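Local atomic coordinates of pyruvate carboxylase protein (Rhizobium etli, PDB entry 2QF7), a protein that belongs to the biotin-dependent carboxylases and joins ATP-grasp, TIM-barrel and biotin-carrier modules in a single chain that assembles as a tetramer. Residues R921-P926 / Q949-K954; Q877-A882 / D901-M906. All coordinates share one frame; numbering follows the deposited sequence.

Contact 1: residues R921-P926 / Q949-K954; sequences REVSFP and QKKALK
In the helical part of the conserved carboxylase domain, a loop lies against the C-terminal part of helix 946-953, held there by a lysine that reaches for backbone carbonyls and by a phenylalanine on an alanine. K951 and R921 supply the polar half. With its CG anti to the backbone N (chi1 -175°) and its chain extended beyond, K951 reaches across to the loop, and its NZ donates to R921 O at 2.6 Å, meeting the carbonyl nearly head-on (C=O...NZ 160°). The same ammonium also bonds V916 O and S918 O, at the C-terminal end of helix 913-917 and just beyond it. Three backbone oxygens thus grip one charge, which would favour the protonated state. V923 crosses this chain at about a right angle, its CG2 3.7 Å from K951 NZ.

F925 carries the apolar half. A952 CB makes a CH-pi contact over one face of its ring, 3.8 Å from the centroid and 15° off the normal, while V923 CG1 lies over the opposite face, 3.8 Å above the plane. K951 CG comes to the ring edge, 3.9 Å from F925 CE2. Beyond, V930 and L933 of helix 927-934 pack on F925 and A952 respectively. A water finishes the seam, donating to A952 O at 3.0 Å and weakly accepting from F925 N at 3.4 Å.

Contact 2: residues Q877-A882 / D901-M906; sequences QAYADA and DMALMM
A878 and A903 face each other where helices 872-885 and 895-909 pack at a steep angle; the axes of 877-882 and 901-906 lie at 121° between their N-to-C directions. Small residues on both sides let these two axes approach to 8.1 Å and bring A878 CA within 4.8 Å of A903 CA. This is the tight part: A878 CB lies 3.9 Å from A903 CB, and A903 CB in turn presses on the backbone of the opposing helix, 3.5 Å from Y879 N. No hydrogen bond links the two segments; they meet through apolar van der Waals packing. One turn along, A882 CB rests 4.0 Å from M906 SD; M902 also reaches A882, but it was modelled in two conformers and its exact fit is less certain.

The packing slackens toward D881, on the more solvent-accessible flank. The M906 chain bends at its last torsion (chi3 85°), and its CE comes only to 4.5 Å from D881 CB. The D881 carboxylate bonds instead within its own helix: Q877 NE2 donates to D881 OD1 at 3.2 Å, from 46° above the carboxylate plane.

Y879 lies on the buried flank, its side chain about 13 Å from the bound zinc ion. Helix 853-865 covers Y879 and L904 through L859, and V913 and V916 of helix 913-917 pack against M906.

In the fold
From the N terminus, helix 872-885 comes first; 18 residues separate 877-882 from 901-906, on helix 895-909, and contact 2 closes that loop. The chain then passes through helix 913-917 into 921-926, and contact 1 closes a second loop, one that contains helix 927-934, when helix 946-953 arrives. The two closures follow in series, neither nesting nor crossing, with centres about 15 Å apart. Helix 895-909 is shared ground: F925 touches M902 and P926 touches M905, which puts the later part of 921-926 between helix 895-909 and helix 946-953. Helix 913-917, between the two loops along the chain, has partners in both contacts.

Contact 1: residues R921-P926 / Q949-K954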
ATOM      1  N   ARG A 921     -19.739 -53.970  17.889  1.00 37.75           N
ATOM      2  CA  ARG A 921     -19.672 -52.595  17.434  1.00 37.52           C
ATOM      3  C   ARG A 921     -18.319 -52.363  16.770  1.00 36.85           C
ATOM      4  O   ARG A 921     -17.279 -52.494  17.410  1.00 36.13           O
ATOM      5  CB  ARG A 921     -19.926 -51.626  18.592  1.00 37.74           C
ATOM      6  CG  ARG A 921     -19.851 -50.150  18.231  1.00 39.74           C
ATOM      7  CD  ARG A 921     -21.144 -49.604  17.601  1.00 42.66           C
ATOM      8  NE  ARG A 921     -21.052 -48.150  17.444  1.00 43.80           N
ATOM      9  CZ  ARG A 921     -21.564 -47.263  18.294  1.00 45.02           C
ATOM     10  NH1 ARG A 921     -22.230 -47.675  19.366  1.00 45.91           N
ATOM     11  NH2 ARG A 921     -21.409 -45.959  18.070  1.00 45.72           N
ATOM     12  N   GLU A 922     -18.344 -52.044  15.477  1.00 36.32           N
ATOM     13  CA  GLU A 922     -17.109 -51.781  14.718  1.00 35.61           C
ATOM     14  C   GLU A 922     -16.506 -50.474  15.168  1.00 34.58           C
ATOM     15  O   GLU A 922     -17.219 -49.488  15.349  1.00 35.75           O
ATOM     16  CB  GLU A 922     -17.363 -51.748  13.203  1.00 35.86           C
ATOM     17  CG  GLU A 922     -17.805 -53.083  12.619  1.00 35.04           C
ATOM     18  N   VAL A 923     -15.196 -50.456  15.362  1.00 32.61           N
ATOM     19  CA  VAL A 923     -14.516 -49.244  15.780  1.00 30.93           C
ATOM     20  C   VAL A 923     -13.219 -49.196  14.991  1.00 30.34           C
ATOM     21  O   VAL A 923     -12.533 -50.210  14.877  1.00 29.95           O
ATOM     22  CB  VAL A 923     -14.195 -49.259  17.313  1.00 30.27           C
ATOM     23  CG1 VAL A 923     -13.337 -48.075  17.698  1.00 30.23           C
ATOM     24  CG2 VAL A 923     -15.449 -49.297  18.149  1.00 29.91           C
ATOM     25  N   SER A 924     -12.907 -48.034  14.433  1.00 29.89           N
ATOM     26  CA  SER A 924     -11.598 -47.798  13.839  1.00 29.60           C
ATOM     27  C   SER A 924     -10.741 -47.096  14.868  1.00 28.84           C
ATOM     28  O   SER A 924     -10.856 -45.887  15.071  1.00 30.10           O
ATOM     29  CB  SER A 924     -11.698 -46.984  12.541  1.00 30.34           C
ATOM     30  OG  SER A 924     -11.936 -45.615  12.802  0.50 30.49           O
ATOM     31  N   PHE A 925      -9.895 -47.858  15.547  1.00 27.14           N
ATOM     32  CA  PHE A 925      -9.111 -47.310  16.662  1.00 25.58           C
ATOM     33  C   PHE A 925      -8.087 -46.303  16.174  1.00 25.30           C
ATOM     34  O   PHE A 925      -7.627 -46.410  15.057  1.00 25.11           O
ATOM     35  CB  PHE A 925      -8.441 -48.435  17.425  1.00 24.99           C
ATOM     36  CG  PHE A 925      -9.393 -49.237  18.275  1.00 24.92           C
ATOM     37  CD1 PHE A 925      -9.551 -48.938  19.628  1.00 21.73           C
ATOM     38  CD2 PHE A 925     -10.103 -50.307  17.735  1.00 23.25           C
ATOM     39  CE1 PHE A 925     -10.430 -49.709  20.426  1.00 22.52           C
ATOM     40  CE2 PHE A 925     -10.987 -51.067  18.519  1.00 24.04           C
ATOM     41  CZ  PHE A 925     -11.139 -50.760  19.876  1.00 23.55           C
ATOM     42  N   PRO A 926      -7.762 -45.290  16.990  1.00 24.91           N
ATOM     43  CA  PRO A 926      -6.676 -44.386  16.612  1.00 25.13           C
ATOM     44  C   PRO A 926      -5.382 -45.206  16.442  1.00 26.31           C
ATOM     45  O   PRO A 926      -5.205 -46.213  17.162  1.00 26.52           O
ATOM     46  CB  PRO A 926      -6.559 -43.454  17.832  1.00 24.50           C
ATOM     47  CG  PRO A 926      -7.906 -43.528  18.509  1.00 24.10           C
ATOM     48  CD  PRO A 926      -8.381 -44.932  18.280  1.00 24.60           C
ATOM     49  N   GLN A 949      -7.323 -55.646  22.919  1.00 20.57           N
ATOM     50  CA  GLN A 949      -6.174 -55.749  22.025  1.00 21.24           C
ATOM     51  C   GLN A 949      -6.537 -56.537  20.750  1.00 21.05           C
ATOM     52  O   GLN A 949      -6.225 -56.106  19.640  1.00 20.84           O
ATOM     53  CB  GLN A 949      -4.947 -56.315  22.779  1.00 22.06           C
ATOM     54  CG  GLN A 949      -3.826 -56.959  21.974  1.00 20.88           C
ATOM     55  CD  GLN A 949      -2.868 -57.681  22.912  1.00 22.10           C
ATOM     56  OE1 GLN A 949      -3.173 -58.759  23.412  1.00 23.17           O
ATOM     57  NE2 GLN A 949      -1.733 -57.064  23.188  1.00 19.06           N
ATOM     58  N   LYS A 950      -7.242 -57.648  20.913  1.00 21.58           N
ATOM     59  CA  LYS A 950      -7.683 -58.447  19.763  1.00 22.35           C
ATOM     60  C   LYS A 950      -8.555 -57.630  18.815  1.00 22.88           C
ATOM     61  O   LYS A 950      -8.354 -57.654  17.589  1.00 23.31           O
ATOM     62  CB  LYS A 950      -8.456 -59.697  20.218  1.00 22.53           C
ATOM     63  CG  LYS A 950      -8.533 -60.799  19.165  1.00 22.22           C
ATOM     64  CD  LYS A 950      -9.386 -62.014  19.647  1.00 24.28           C
ATOM     65  CE  LYS A 950      -9.032 -63.261  18.821  1.00 26.73           C
ATOM     66  NZ  LYS A 950      -9.895 -64.485  19.053  0.50 25.05           N
ATOM     67  N   LYS A 951      -9.539 -56.921  19.369  1.00 23.33           N
ATOM     68  CA  LYS A 951     -10.430 -56.113  18.538  1.00 23.42           C
ATOM     69  C   LYS A 951      -9.658 -55.071  17.740  1.00 23.20           C
ATOM     70  O   LYS A 951      -9.828 -54.971  16.517  1.00 22.87           O
ATOM     71  CB  LYS A 951     -11.509 -55.428  19.370  1.00 23.87           C
ATOM     72  CG  LYS A 951     -12.524 -54.673  18.516  1.00 23.52           C
ATOM     73  CD  LYS A 951     -13.694 -54.258  19.335  1.00 24.62           C
ATOM     74  CE  LYS A 951     -14.541 -53.253  18.582  1.00 27.62           C
ATOM     75  NZ  LYS A 951     -15.661 -52.796  19.447  1.00 25.09           N
ATOM     76  N   ALA A 952      -8.805 -54.324  18.440  1.00 23.04           N
ATOM     77  CA  ALA A 952      -8.044 -53.215  17.860  1.00 23.04           C
ATOM     78  C   ALA A 952      -7.010 -53.638  16.815  1.00 23.31           C
ATOM     79  O   ALA A 952      -6.791 -52.915  15.843  1.00 23.02           O
ATOM     80  CB  ALA A 952      -7.363 -52.427  18.950  1.00 23.04           C
ATOM     81  N   LEU A 953      -6.376 -54.795  17.009  1.00 22.81           N
ATOM     82  CA  LEU A 953      -5.285 -55.198  16.121  1.00 23.65           C
ATOM     83  C   LEU A 953      -5.753 -55.783  14.780  1.00 25.12           C
ATOM     84  O   LEU A 953      -4.954 -55.950  13.853  1.00 25.69           O
ATOM     85  CB  LEU A 953      -4.338 -56.145  16.834  1.00 22.77           C
ATOM     86  CG  LEU A 953      -3.429 -55.431  17.846  1.00 24.34           C
ATOM     87  CD1 LEU A 953      -2.591 -56.424  18.620  1.00 24.90           C
ATOM     88  CD2 LEU A 953      -2.525 -54.433  17.159  1.00 27.08           C
ATOM     89  N   LYS A 954      -7.035 -56.136  14.703  1.00 25.95           N
ATOM     90  CA  LYS A 954      -7.647 -56.632  13.454  1.00 27.26           C
ATOM     91  C   LYS A 954      -6.758 -57.672  12.758  1.00 27.88           C
ATOM     92  O   LYS A 954      -6.530 -57.610  11.541  1.00 28.03           O
ATOM     93  CB  LYS A 954      -7.994 -55.474  12.499  1.00 26.97           C
ATOM     94  CG  LYS A 954      -8.901 -54.371  13.081  1.00 29.03           C
ATOM     95  CD  LYS A 954      -9.353 -53.353  12.006  1.00 28.27           C
TER
HETATM   96  O   HOH W   1      -8.570 -50.847  14.657  1.00 35.23           O

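Contact 2: residues Q877-A882 / D901-M906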
ATOM      1  N   GLN A 877     -13.726 -37.063  31.466  1.00 23.32           N
ATOM      2  CA  GLN A 877     -14.307 -38.302  31.973  1.00 23.33           C
ATOM      3  C   GLN A 877     -13.991 -39.493  31.057  1.00 24.37           C
ATOM      4  O   GLN A 877     -13.675 -40.586  31.546  1.00 21.93           O
ATOM      5  CB  GLN A 877     -15.817 -38.176  32.194  1.00 23.91           C
ATOM      6  CG  GLN A 877     -16.516 -39.419  32.760  1.00 25.98           C
ATOM      7  CD  GLN A 877     -16.053 -39.711  34.194  1.00 27.69           C
ATOM      8  OE1 GLN A 877     -16.209 -38.868  35.075  1.00 27.63           O
ATOM      9  NE2 GLN A 877     -15.455 -40.878  34.413  1.00 25.93           N
ATOM     10  N   ALA A 878     -14.075 -39.285  29.727  1.00 24.29           N
ATOM     11  CA  ALA A 878     -13.717 -40.351  28.779  1.00 23.98           C
ATOM     12  C   ALA A 878     -12.256 -40.752  28.964  1.00 22.37           C
ATOM     13  O   ALA A 878     -11.930 -41.922  28.810  1.00 23.40           O
ATOM     14  CB  ALA A 878     -14.002 -39.948  27.305  1.00 24.28           C
ATOM     15  N   TYR A 879     -11.392 -39.786  29.274  1.00 21.85           N
ATOM     16  CA  TYR A 879      -9.981 -40.040  29.562  1.00 20.79           C
ATOM     17  C   TYR A 879      -9.812 -40.962  30.788  1.00 21.90           C
ATOM     18  O   TYR A 879      -9.120 -42.000  30.717  1.00 20.64           O
ATOM     19  CB  TYR A 879      -9.251 -38.703  29.725  1.00 19.74           C
ATOM     20  CG  TYR A 879      -7.745 -38.730  29.774  1.00 18.22           C
ATOM     21  CD1 TYR A 879      -6.992 -38.369  28.657  1.00 21.23           C
ATOM     22  CD2 TYR A 879      -7.053 -39.087  30.953  1.00 17.13           C
ATOM     23  CE1 TYR A 879      -5.604 -38.389  28.692  1.00 20.34           C
ATOM     24  CE2 TYR A 879      -5.655 -39.061  31.001  1.00 20.27           C
ATOM     25  CZ  TYR A 879      -4.944 -38.737  29.856  1.00 19.77           C
ATOM     26  OH  TYR A 879      -3.558 -38.698  29.872  1.00 19.52           O
ATOM     27  N   ALA A 880     -10.488 -40.625  31.891  1.00 22.42           N
ATOM     28  CA  ALA A 880     -10.543 -41.533  33.048  1.00 21.91           C
ATOM     29  C   ALA A 880     -11.085 -42.943  32.703  1.00 22.45           C
ATOM     30  O   ALA A 880     -10.472 -43.961  33.079  1.00 22.49           O
ATOM     31  CB  ALA A 880     -11.322 -40.876  34.194  1.00 21.81           C
ATOM     32  N   ASP A 881     -12.212 -43.024  31.983  1.00 22.76           N
ATOM     33  CA  ASP A 881     -12.771 -44.323  31.619  1.00 23.54           C
ATOM     34  C   ASP A 881     -11.839 -45.107  30.715  1.00 22.37           C
ATOM     35  O   ASP A 881     -11.714 -46.328  30.871  1.00 21.55           O
ATOM     36  CB  ASP A 881     -14.138 -44.194  30.936  1.00 23.68           C
ATOM     37  CG  ASP A 881     -15.184 -43.602  31.851  1.00 29.00           C
ATOM     38  OD1 ASP A 881     -15.023 -43.719  33.086  1.00 31.30           O
ATOM     39  OD2 ASP A 881     -16.169 -43.028  31.321  1.00 33.89           O
ATOM     40  N   ALA A 882     -11.257 -44.415  29.739  1.00 20.05           N
ATOM     41  CA  ALA A 882     -10.298 -45.030  28.809  1.00 20.45           C
ATOM     42  C   ALA A 882      -9.045 -45.565  29.537  1.00 20.11           C
ATOM     43  O   ALA A 882      -8.575 -46.654  29.249  1.00 21.64           O
ATOM     44  CB  ALA A 882      -9.897 -44.018  27.674  1.00 18.91           C
ATOM     45  N   ASP A 901      -6.072 -39.660  22.632  1.00 20.22           N
ATOM     46  CA  ASP A 901      -6.667 -40.028  21.333  1.00 21.04           C
ATOM     47  C   ASP A 901      -7.903 -40.873  21.542  1.00 20.92           C
ATOM     48  O   ASP A 901      -8.935 -40.715  20.862  1.00 20.42           O
ATOM     49  CB  ASP A 901      -5.647 -40.813  20.501  1.00 21.42           C
ATOM     50  CG  ASP A 901      -4.571 -39.928  19.931  1.00 25.47           C
ATOM     51  OD1 ASP A 901      -4.754 -38.689  20.005  1.00 26.88           O
ATOM     52  OD2 ASP A 901      -3.537 -40.449  19.437  1.00 24.48           O
ATOM     53  N   MET A 902      -7.814 -41.815  22.470  1.00 20.61           N
ATOM     54  CA  MET A 902      -8.946 -42.702  22.719  0.50 20.18           C
ATOM     55  C   MET A 902     -10.158 -41.937  23.246  1.00 20.52           C
ATOM     56  O   MET A 902     -11.273 -42.162  22.797  1.00 21.59           O
ATOM     57  CB  MET A 902      -8.558 -43.793  23.715  0.50 20.17           C
ATOM     58  CG  MET A 902      -9.517 -44.974  23.753  0.50 18.12           C
ATOM     59  SD  MET A 902      -9.574 -45.956  22.227  0.50 16.94           S
ATOM     60  CE  MET A 902     -11.262 -45.650  21.649  0.50 15.51           C
ATOM     61  N   ALA A 903      -9.918 -41.066  24.230  1.00 20.76           N
ATOM     62  CA  ALA A 903     -10.951 -40.211  24.843  1.00 20.81           C
ATOM     63  C   ALA A 903     -11.636 -39.303  23.823  1.00 20.19           C
ATOM     64  O   ALA A 903     -12.831 -39.159  23.858  1.00 20.33           O
ATOM     65  CB  ALA A 903     -10.346 -39.369  25.943  1.00 19.24           C
ATOM     66  N   LEU A 904     -10.848 -38.633  22.980  1.00 21.57           N
ATOM     67  CA  LEU A 904     -11.416 -37.806  21.900  1.00 22.77           C
ATOM     68  C   LEU A 904     -12.296 -38.575  20.977  1.00 22.84           C
ATOM     69  O   LEU A 904     -13.381 -38.105  20.604  1.00 23.91           O
ATOM     70  CB  LEU A 904     -10.315 -37.068  21.111  1.00 21.98           C
ATOM     71  CG  LEU A 904      -9.464 -36.054  21.887  1.00 25.43           C
ATOM     72  CD1 LEU A 904      -8.232 -35.677  21.034  1.00 25.70           C
ATOM     73  CD2 LEU A 904     -10.253 -34.808  22.293  1.00 25.14           C
ATOM     74  N   MET A 905     -11.885 -39.791  20.613  1.00 23.66           N
ATOM     75  CA  MET A 905     -12.734 -40.614  19.756  1.00 24.40           C
ATOM     76  C   MET A 905     -14.001 -41.068  20.447  1.00 23.60           C
ATOM     77  O   MET A 905     -15.098 -41.138  19.856  1.00 23.07           O
ATOM     78  CB  MET A 905     -11.973 -41.860  19.287  1.00 24.40           C
ATOM     79  CG  MET A 905     -12.896 -42.844  18.619  1.00 26.20           C
ATOM     80  SD  MET A 905     -12.015 -44.204  17.853  1.00 29.20           S
ATOM     81  CE  MET A 905     -11.084 -43.224  16.625  1.00 30.70           C
ATOM     82  N   MET A 906     -13.876 -41.423  21.717  1.00 23.59           N
ATOM     83  CA  MET A 906     -15.074 -41.835  22.468  1.00 22.07           C
ATOM     84  C   MET A 906     -16.113 -40.694  22.536  1.00 21.32           C
ATOM     85  O   MET A 906     -17.306 -40.928  22.392  1.00 21.86           O
ATOM     86  CB  MET A 906     -14.657 -42.252  23.886  1.00 22.17           C
ATOM     87  CG  MET A 906     -14.012 -43.656  23.914  1.00 24.19           C
ATOM     88  SD  MET A 906     -13.202 -43.916  25.511  1.00 23.62           S
ATOM     89  CE  MET A 906     -14.568 -44.485  26.491  1.00 21.99           C
TER